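Local coordinates for isomaltose glucohydrolase (PDB 5Z3E), which hydrolyses the alpha-1,6-glucosidic linkage of isomaltose from the non-reducing end, releasing beta-D-glucose and D-glucose, at residues Y59-T64 and Y71-D76; G94-W99 and G154-S159. The protein carries 1 engineered substitution. All coordinates share one frame; numbering follows the deposited sequence.

Overall arrangement
After helix 32-52 the chain runs through a loop that includes 59-64. Contact 1 closes the short loop from there to 71-76, where a strand passes into helix 74-87. Contact 2 opens only afterwards, on helix 90-105. It closes a much longer loop by joining that helix to helix 151-167, within the (alpha/alpha)6 barrel of family 15 glycoside hydrolases. The two contacts follow in series and neither encloses the other. They touch where Y59 packs on F96, A72 on W99 and R75 on M155. Contact 1 joins the loop 59-64 to the start of helix 74-87 near the active site; contact 2 joins its two helices away from it.

Contact 1: residues Y59-T64 and Y71-D76; sequences YPAAPT and YAWLRD
The loop before helix 74-87 belongs to the active-site end of the barrel, and here A61 packs against W73 and D76. W73 lies close to E198, the inferred proton donor. A bound glycerol, probably from the crystallisation liquor, bonds to R75 NH1 and D76 OD1. The methyl of A61 is the main apolar touch: its CB sits 3.5 Å from W73 CE3, approaching the indole obliquely. W73 is the N-cap residue of the helix. Its CG lies beside the backbone N and anti to the carbonyl carbon (chi1 -79°), which turns the six-membered ring toward A61. On another side, A61 CB is 3.8 Å from D76 OD2. One direct backbone bond links the segments, a weak one from A61 N to Y71 O at 3.3 Å. Water 3 donates to both A61 O and D76 OD2, the latter at 2.7 Å. Water 4 joins A62 N to Y71 O. Water 1 lies 2.8 Å from Y59 O and accepts from W73 N at 3.0 Å, and water 2 bridges Y59 O and W73 O. Y59 points its ring elsewhere, with its hydroxyl bonded to S92. Four waters thus supplement the single weak direct bond, and A61 and A72 also have backbone bonds to L382 and F134. With its two oxygens bonded to different partners, the D76 carboxylate is probably held in its rotation between loop and pocket.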
ATOM      1  N   TYR A  59      -8.121  11.041  -0.202  1.00  9.24           N
ATOM      2  CA  TYR A  59      -8.555  10.240   0.947  1.00  9.70           C
ATOM      3  C   TYR A  59      -7.617  10.548   2.111  1.00  9.81           C
ATOM      4  O   TYR A  59      -6.420  10.369   1.990  1.00 11.15           O
ATOM      5  CB  TYR A  59      -8.533   8.740   0.665  1.00  9.80           C
ATOM      6  CG  TYR A  59      -9.503   8.263  -0.391  1.00  9.40           C
ATOM      7  CD1 TYR A  59     -10.871   8.467  -0.277  1.00  9.94           C
ATOM      8  CD2 TYR A  59      -9.050   7.558  -1.506  1.00  9.24           C
ATOM      9  CE1 TYR A  59     -11.747   7.996  -1.228  1.00 10.00           C
ATOM     10  CE2 TYR A  59      -9.916   7.078  -2.452  1.00  9.32           C
ATOM     11  CZ  TYR A  59     -11.269   7.299  -2.330  1.00  9.53           C
ATOM     12  OH  TYR A  59     -12.085   6.799  -3.310  1.00 10.74           O
ATOM     13  N   PRO A  60      -8.158  10.977   3.264  1.00 10.56           N
ATOM     14  CA  PRO A  60      -7.293  11.128   4.437  1.00 11.01           C
ATOM     15  C   PRO A  60      -6.888   9.756   4.946  1.00 11.14           C
ATOM     16  O   PRO A  60      -7.581   8.780   4.761  1.00 12.50           O
ATOM     17  CB  PRO A  60      -8.206  11.823   5.432  1.00 12.48           C
ATOM     18  CG  PRO A  60      -9.577  11.299   5.095  1.00 12.65           C
ATOM     19  CD  PRO A  60      -9.583  11.235   3.580  1.00 10.66           C
ATOM     20  N   ALA A  61      -5.774   9.697   5.645  1.00 11.82           N
ATOM     21  CA  ALA A  61      -5.380   8.426   6.244  1.00 12.30           C
ATOM     22  C   ALA A  61      -6.245   8.100   7.453  1.00 11.95           C
ATOM     23  O   ALA A  61      -6.658   6.932   7.636  1.00 12.03           O
ATOM     24  CB  ALA A  61      -3.913   8.455   6.651  1.00 15.41           C
ATOM     25  N   ALA A  62      -6.435   9.085   8.301  1.00 13.64           N
ATOM     26  CA  ALA A  62      -7.001   8.826   9.632  1.00 15.54           C
ATOM     27  C   ALA A  62      -7.536  10.152  10.147  1.00 16.60           C
ATOM     28  O   ALA A  62      -6.815  10.910  10.809  1.00 17.54           O
ATOM     29  CB  ALA A  62      -5.930   8.306  10.555  1.00 19.58           C
ATOM     30  N   PRO A  63      -8.793  10.440   9.849  1.00 18.37           N
ATOM     31  CA  PRO A  63      -9.387  11.745  10.148  1.00 20.40           C
ATOM     32  C   PRO A  63      -9.467  12.133  11.610  1.00 20.33           C
ATOM     33  O   PRO A  63      -9.558  13.329  11.882  1.00 25.04           O
ATOM     34  CB  PRO A  63     -10.750  11.629   9.486  1.00 28.02           C
ATOM     35  CG  PRO A  63     -11.019  10.146   9.290  1.00 27.87           C
ATOM     36  CD  PRO A  63      -9.714   9.548   9.120  1.00 22.96           C
ATOM     37  N   THR A  64      -9.414  11.178  12.513  1.00 18.95           N
ATOM     38  CA  THR A  64      -9.502  11.511  13.931  1.00 20.41           C
ATOM     39  C   THR A  64      -8.262  11.191  14.717  1.00 19.13           C
ATOM     40  O   THR A  64      -8.266  11.302  15.953  1.00 23.74           O
ATOM     41  CB  THR A  64     -10.684  10.825  14.621  1.00 23.98           C
ATOM     42  OG1 THR A  64     -10.477   9.411  14.551  1.00 23.38           O
ATOM     43  CG2 THR A  64     -11.961  11.183  13.924  1.00 31.28           C
ATOM     44  N   TYR A  71      -3.647  15.067   6.595  1.00 10.86           N
ATOM     45  CA  TYR A  71      -2.679  14.507   5.668  1.00 10.61           C
ATOM     46  C   TYR A  71      -3.218  13.312   4.905  1.00 10.01           C
ATOM     47  O   TYR A  71      -4.016  12.507   5.410  1.00 11.22           O
ATOM     48  CB  TYR A  71      -1.390  14.122   6.389  1.00 11.10           C
ATOM     49  CG  TYR A  71      -0.745  15.297   7.090  1.00 11.10           C
ATOM     50  CD1 TYR A  71      -0.248  16.366   6.375  1.00 11.37           C
ATOM     51  CD2 TYR A  71      -0.645  15.345   8.467  1.00 13.22           C
ATOM     52  CE1 TYR A  71       0.321  17.453   7.011  1.00 12.60           C
ATOM     53  CE2 TYR A  71      -0.067  16.423   9.108  1.00 14.18           C
ATOM     54  CZ  TYR A  71       0.431  17.467   8.378  1.00 13.75           C
ATOM     55  OH  TYR A  71       1.011  18.548   9.002  1.00 17.46           O
ATOM     56  N   ALA A  72      -2.714  13.192   3.683  1.00  9.65           N
ATOM     57  CA  ALA A  72      -2.982  12.085   2.784  1.00  9.48           C
ATOM     58  C   ALA A  72      -1.677  11.431   2.373  1.00  9.25           C
ATOM     59  O   ALA A  72      -0.670  12.114   2.170  1.00 10.03           O
ATOM     60  CB  ALA A  72      -3.714  12.566   1.562  1.00 10.84           C
ATOM     61  N   TRP A  73      -1.720  10.113   2.219  1.00  8.92           N
ATOM     62  CA  TRP A  73      -0.619   9.318   1.730  1.00  8.43           C
ATOM     63  C   TRP A  73      -1.042   8.623   0.449  1.00  8.24           C
ATOM     64  O   TRP A  73      -2.168   8.121   0.343  1.00  8.81           O
ATOM     65  CB  TRP A  73      -0.240   8.226   2.723  1.00  9.31           C
ATOM     66  CG  TRP A  73       0.599   8.606   3.903  1.00  9.97           C
ATOM     67  CD1 TRP A  73       1.885   8.203   4.098  1.00 11.43           C
ATOM     68  CD2 TRP A  73       0.233   9.330   5.080  1.00 11.11           C
ATOM     69  NE1 TRP A  73       2.357   8.631   5.298  1.00 13.68           N
ATOM     70  CE2 TRP A  73       1.361   9.323   5.937  1.00 13.17           C
ATOM     71  CE3 TRP A  73      -0.935   9.964   5.526  1.00 11.66           C
ATOM     72  CZ2 TRP A  73       1.336   9.892   7.206  1.00 14.98           C
ATOM     73  CZ3 TRP A  73      -0.960  10.551   6.786  1.00 13.51           C
ATOM     74  CH2 TRP A  73       0.178  10.510   7.613  1.00 14.99           C
ATOM     75  N   LEU A  74      -0.132   8.533  -0.518  1.00  7.44           N
ATOM     76  CA  LEU A  74      -0.413   7.783  -1.727  1.00  7.36           C
ATOM     77  C   LEU A  74      -0.543   6.278  -1.465  1.00  7.26           C
ATOM     78  O   LEU A  74      -1.315   5.613  -2.154  1.00  7.52           O
ATOM     79  CB  LEU A  74       0.634   8.043  -2.813  1.00  7.45           C
ATOM     80  CG  LEU A  74       0.725   9.472  -3.276  1.00 10.23           C
ATOM     81  CD1 LEU A  74       1.692   9.563  -4.441  1.00 14.00           C
ATOM     82  CD2 LEU A  74      -0.595  10.051  -3.636  1.00 13.56           C
ATOM     83  N   ARG A  75       0.197   5.734  -0.498  1.00  7.35           N
ATOM     84  CA  ARG A  75       0.075   4.314  -0.142  1.00  7.78           C
ATOM     85  C   ARG A  75      -1.336   4.018   0.358  1.00  7.35           C
ATOM     86  O   ARG A  75      -2.091   3.254  -0.242  1.00  7.95           O
ATOM     87  CB  ARG A  75       1.147   3.955   0.879  1.00  8.01           C
ATOM     88  CG  ARG A  75       0.971   2.613   1.549  1.00  8.11           C
ATOM     89  CD  ARG A  75       2.157   2.258   2.418  1.00  8.61           C
ATOM     90  NE  ARG A  75       2.333   3.192   3.497  1.00 10.14           N
ATOM     91  CZ  ARG A  75       3.316   4.091   3.602  1.00 13.05           C
ATOM     92  NH1 ARG A  75       3.282   4.952   4.595  1.00 18.23           N
ATOM     93  NH2 ARG A  75       4.313   4.092   2.747  1.00 15.01           N
ATOM     94  N   ASP A  76      -1.712   4.666   1.463  1.00  7.79           N
ATOM     95  CA  ASP A  76      -3.038   4.431   2.021  1.00  7.97           C
ATOM     96  C   ASP A  76      -4.100   4.731   0.979  1.00  7.81           C
ATOM     97  O   ASP A  76      -5.085   4.012   0.825  1.00  8.35           O
ATOM     98  CB  ASP A  76      -3.307   5.326   3.229  1.00  8.75           C
ATOM     99  CG  ASP A  76      -2.384   5.090   4.406  1.00  9.15           C
ATOM    100  OD1 ASP A  76      -1.159   5.082   4.169  1.00  9.20           O
ATOM    101  OD2 ASP A  76      -2.898   4.940   5.543  1.00 10.18           O
TER
HETATM  102  O   HOH W   1      -4.304   8.790   2.874  1.00 12.68           O
HETATM  103  O   HOH W   2      -4.741   9.643  -0.072  1.00 17.11           O
HETATM  104  O   HOH W   3      -5.582   5.146   5.807  1.00 11.14           O
HETATM  105  O   HOH W   4      -5.384  11.885   7.752  1.00 14.90           O

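Contact 2: residues G94-W99 and G154-S159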
ATOM      1  N   GLY A  94     -12.414   8.025  -8.953  1.00  8.41           N
ATOM      2  CA  GLY A  94     -11.928   8.962  -9.946  1.00  8.19           C
ATOM      3  C   GLY A  94     -11.512  10.282  -9.370  1.00  7.65           C
ATOM      4  O   GLY A  94     -10.555  10.901  -9.860  1.00  8.04           O
ATOM      5  N   ARG A  95     -12.218  10.755  -8.351  1.00  7.73           N
ATOM      6  CA  ARG A  95     -11.843  12.012  -7.713  1.00  8.11           C
ATOM      7  C   ARG A  95     -10.509  11.883  -6.967  1.00  7.46           C
ATOM      8  O   ARG A  95      -9.739  12.849  -6.933  1.00  7.68           O
ATOM      9  CB  ARG A  95     -12.920  12.544  -6.789  1.00  9.64           C
ATOM     10  CG  ARG A  95     -14.194  12.982  -7.559  1.00 12.85           C
ATOM     11  CD  ARG A  95     -14.886  14.166  -6.896  1.00 15.67           C
ATOM     12  NE  ARG A  95     -14.043  15.316  -7.008  1.00 14.60           N
ATOM     13  CZ  ARG A  95     -13.915  16.261  -5.970  1.00 13.93           C
ATOM     14  NH1 ARG A  95     -13.094  17.233  -6.130  1.00 16.63           N
ATOM     15  NH2 ARG A  95     -14.642  16.140  -4.844  1.00 17.84           N
ATOM     16  N   PHE A  96     -10.242  10.719  -6.371  1.00  7.43           N
ATOM     17  CA  PHE A  96      -8.931  10.485  -5.790  1.00  7.25           C
ATOM     18  C   PHE A  96      -7.847  10.542  -6.868  1.00  6.76           C
ATOM     19  O   PHE A  96      -6.825  11.206  -6.691  1.00  6.92           O
ATOM     20  CB  PHE A  96      -8.892   9.140  -5.052  1.00  7.57           C
ATOM     21  CG  PHE A  96      -7.509   8.785  -4.603  1.00  8.02           C
ATOM     22  CD1 PHE A  96      -6.932   9.437  -3.524  1.00  9.77           C
ATOM     23  CD2 PHE A  96      -6.780   7.830  -5.284  1.00  9.51           C
ATOM     24  CE1 PHE A  96      -5.644   9.117  -3.138  1.00 12.91           C
ATOM     25  CE2 PHE A  96      -5.509   7.525  -4.882  1.00 12.30           C
ATOM     26  CZ  PHE A  96      -4.948   8.166  -3.819  1.00 14.33           C
ATOM     27  N   HIS A  97      -8.049   9.849  -7.979  1.00  6.59           N
ATOM     28  CA  HIS A  97      -7.057   9.872  -9.045  1.00  6.38           C
ATOM     29  C   HIS A  97      -6.893  11.265  -9.609  1.00  6.18           C
ATOM     30  O   HIS A  97      -5.774  11.676  -9.932  1.00  6.38           O
ATOM     31  CB  HIS A  97      -7.372   8.837 -10.107  1.00  6.61           C
ATOM     32  CG  HIS A  97      -7.296   7.459  -9.568  1.00  6.74           C
ATOM     33  ND1 HIS A  97      -6.150   6.990  -8.973  1.00  6.95           N
ATOM     34  CD2 HIS A  97      -8.241   6.493  -9.479  1.00  7.39           C
ATOM     35  CE1 HIS A  97      -6.415   5.768  -8.551  1.00  7.34           C
ATOM     36  NE2 HIS A  97      -7.671   5.442  -8.829  1.00  7.78           N
ATOM     37  N   ASP A  98      -7.995  12.020  -9.727  1.00  6.37           N
ATOM     38  CA  ASP A  98      -7.874  13.420 -10.137  1.00  6.57           C
ATOM     39  C   ASP A  98      -6.957  14.166  -9.194  1.00  6.58           C
ATOM     40  O   ASP A  98      -6.087  14.937  -9.625  1.00  6.87           O
ATOM     41  CB  ASP A  98      -9.249  14.100 -10.120  1.00  6.78           C
ATOM     42  CG  ASP A  98     -10.170  13.741 -11.263  1.00  7.01           C
ATOM     43  OD1 ASP A  98      -9.704  13.183 -12.299  1.00  6.98           O
ATOM     44  OD2 ASP A  98     -11.380  14.050 -11.124  1.00  8.15           O
ATOM     45  N   TRP A  99      -7.177  14.006  -7.901  1.00  6.66           N
ATOM     46  CA  TRP A  99      -6.386  14.725  -6.912  1.00  6.92           C
ATOM     47  C   TRP A  99      -4.915  14.375  -7.054  1.00  6.54           C
ATOM     48  O   TRP A  99      -4.065  15.273  -7.129  1.00  6.85           O
ATOM     49  CB  TRP A  99      -6.916  14.452  -5.507  1.00  7.30           C
ATOM     50  CG  TRP A  99      -6.094  15.115  -4.455  1.00  7.84           C
ATOM     51  CD1 TRP A  99      -6.148  16.406  -4.065  1.00  8.99           C
ATOM     52  CD2 TRP A  99      -5.052  14.502  -3.682  1.00  8.06           C
ATOM     53  NE1 TRP A  99      -5.201  16.660  -3.112  1.00  9.75           N
ATOM     54  CE2 TRP A  99      -4.511  15.509  -2.843  1.00  8.80           C
ATOM     55  CE3 TRP A  99      -4.535  13.212  -3.602  1.00  9.16           C
ATOM     56  CZ2 TRP A  99      -3.480  15.248  -1.970  1.00  9.85           C
ATOM     57  CZ3 TRP A  99      -3.530  12.959  -2.724  1.00 10.24           C
ATOM     58  CH2 TRP A  99      -3.001  13.969  -1.923  1.00 10.70           C
ATOM     59  N   GLY A 154       4.721   4.193  -6.798  1.00  7.06           N
ATOM     60  CA  GLY A 154       4.495   2.929  -7.486  1.00  7.36           C
ATOM     61  C   GLY A 154       3.086   2.410  -7.273  1.00  6.53           C
ATOM     62  O   GLY A 154       2.427   1.932  -8.205  1.00  7.17           O
ATOM     63  N   MET A 155       2.600   2.482  -6.033  0.65  6.50           N
ATOM     64  CA  MET A 155       1.243   2.055  -5.748  0.65  6.54           C
ATOM     65  C   MET A 155       0.242   2.853  -6.546  0.65  6.27           C
ATOM     66  O   MET A 155      -0.745   2.299  -7.041  0.65  6.63           O
ATOM     67  CB  MET A 155       0.945   2.151  -4.262  0.65  6.98           C
ATOM     68  CG  MET A 155       1.874   1.313  -3.425  0.65  6.93           C
ATOM     69  SD  MET A 155       1.165   1.043  -1.818  0.65  7.91           S
ATOM     70  CE  MET A 155       2.519   0.273  -0.946  0.65  7.59           C
ATOM     71  N   TRP A 156       0.450   4.166  -6.681  1.00  6.42           N
ATOM     72  CA  TRP A 156      -0.536   4.959  -7.394  1.00  6.43           C
ATOM     73  C   TRP A 156      -0.626   4.519  -8.852  1.00  6.31           C
ATOM     74  O   TRP A 156      -1.719   4.369  -9.402  1.00  6.50           O
ATOM     75  CB  TRP A 156      -0.250   6.457  -7.309  1.00  6.63           C
ATOM     76  CG  TRP A 156      -1.339   7.200  -8.036  1.00  6.43           C
ATOM     77  CD1 TRP A 156      -2.655   7.171  -7.732  1.00  6.84           C
ATOM     78  CD2 TRP A 156      -1.237   7.938  -9.258  1.00  6.54           C
ATOM     79  NE1 TRP A 156      -3.388   7.864  -8.647  1.00  7.07           N
ATOM     80  CE2 TRP A 156      -2.545   8.337  -9.607  1.00  6.86           C
ATOM     81  CE3 TRP A 156      -0.170   8.312 -10.090  1.00  7.46           C
ATOM     82  CZ2 TRP A 156      -2.808   9.127 -10.732  1.00  7.55           C
ATOM     83  CZ3 TRP A 156      -0.450   9.084 -11.201  1.00  8.66           C
ATOM     84  CH2 TRP A 156      -1.757   9.485 -11.511  1.00  8.28           C
ATOM     85  N   LEU A 157       0.525   4.301  -9.504  1.00  6.27           N
ATOM     86  CA  LEU A 157       0.504   3.825 -10.880  1.00  6.23           C
ATOM     87  C   LEU A 157      -0.291   2.531 -10.997  1.00  6.19           C
ATOM     88  O   LEU A 157      -1.122   2.366 -11.900  1.00  6.81           O
ATOM     89  CB  LEU A 157       1.922   3.612 -11.379  1.00  6.41           C
ATOM     90  CG  LEU A 157       2.738   4.885 -11.607  1.00  6.81           C
ATOM     91  CD1 LEU A 157       4.129   4.490 -12.086  1.00  8.03           C
ATOM     92  CD2 LEU A 157       2.084   5.829 -12.608  1.00  7.27           C
ATOM     93  N   TRP A 158      -0.019   1.570 -10.113  1.00  6.21           N
ATOM     94  CA  TRP A 158      -0.790   0.336 -10.106  1.00  6.50           C
ATOM     95  C   TRP A 158      -2.276   0.613  -9.954  1.00  6.31           C
ATOM     96  O   TRP A 158      -3.122   0.066 -10.677  1.00  6.93           O
ATOM     97  CB  TRP A 158      -0.273  -0.595  -8.988  1.00  7.13           C
ATOM     98  CG  TRP A 158      -1.243  -1.658  -8.586  1.00  7.52           C
ATOM     99  CD1 TRP A 158      -1.565  -2.802  -9.259  1.00  8.98           C
ATOM    100  CD2 TRP A 158      -2.112  -1.620  -7.433  1.00  7.87           C
ATOM    101  NE1 TRP A 158      -2.561  -3.475  -8.585  1.00  9.10           N
ATOM    102  CE2 TRP A 158      -2.906  -2.771  -7.472  1.00  8.58           C
ATOM    103  CE3 TRP A 158      -2.254  -0.746  -6.359  1.00  8.32           C
ATOM    104  CZ2 TRP A 158      -3.859  -3.060  -6.470  1.00  9.48           C
ATOM    105  CZ3 TRP A 158      -3.172  -1.022  -5.368  1.00  9.30           C
ATOM    106  CH2 TRP A 158      -3.952  -2.176  -5.437  1.00  9.62           C
ATOM    107  N   SER A 159      -2.629   1.461  -9.000  1.00  6.37           N
ATOM    108  CA  SER A 159      -4.023   1.729  -8.685  0.76  6.55           C
ATOM    109  C   SER A 159      -4.768   2.367  -9.855  1.00  6.42           C
ATOM    110  O   SER A 159      -5.886   1.960 -10.199  1.00  6.98           O
ATOM    111  CB  SER A 159      -4.098   2.598  -7.438  0.76  6.94           C
ATOM    112  OG  SER A 159      -5.392   3.040  -7.156  0.76  7.30           O
TER
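W156 is the first residue of 154-159 to reach helix 94-99, and it meets H97 and F96. Its CG is anti to the backbone N (chi1 -178°), which carries the indole out across the gap between the helices. The indole NE1 donates to H97 ND1 at 2.9 Å, with a bent N-H...N angle of 141°. The donor lies almost in the imidazole plane, but ND1 is tilted from the indole plane. The rings meet rim to rim, with planes at 42°. W156 CD1 also packs against F96 CE2 at 4.0 Å, an oblique approach. CD2 of F96 lies over one face of H97, toward the rim, and probably helps to hold that ring. One turn on, S159 points its CB toward the other helix. Its OG is near the imidazole edge in one of two deposited conformers, so this touch is doubtful. A leucine in place of H97 would probably leave the buried indole NE1 without its acceptor. The axes of 94-99 and 154-159 approach to 11.5 Å and run obliquely, nearer antiparallel than parallel, so long side chains span the space between them. Helix 74-87 packs alongside, with S78 touching W156 and A81 touching F96. I178 of helix 175-188 also meets W156, and V100 and L104 extend the indole's packing along helix 90-105.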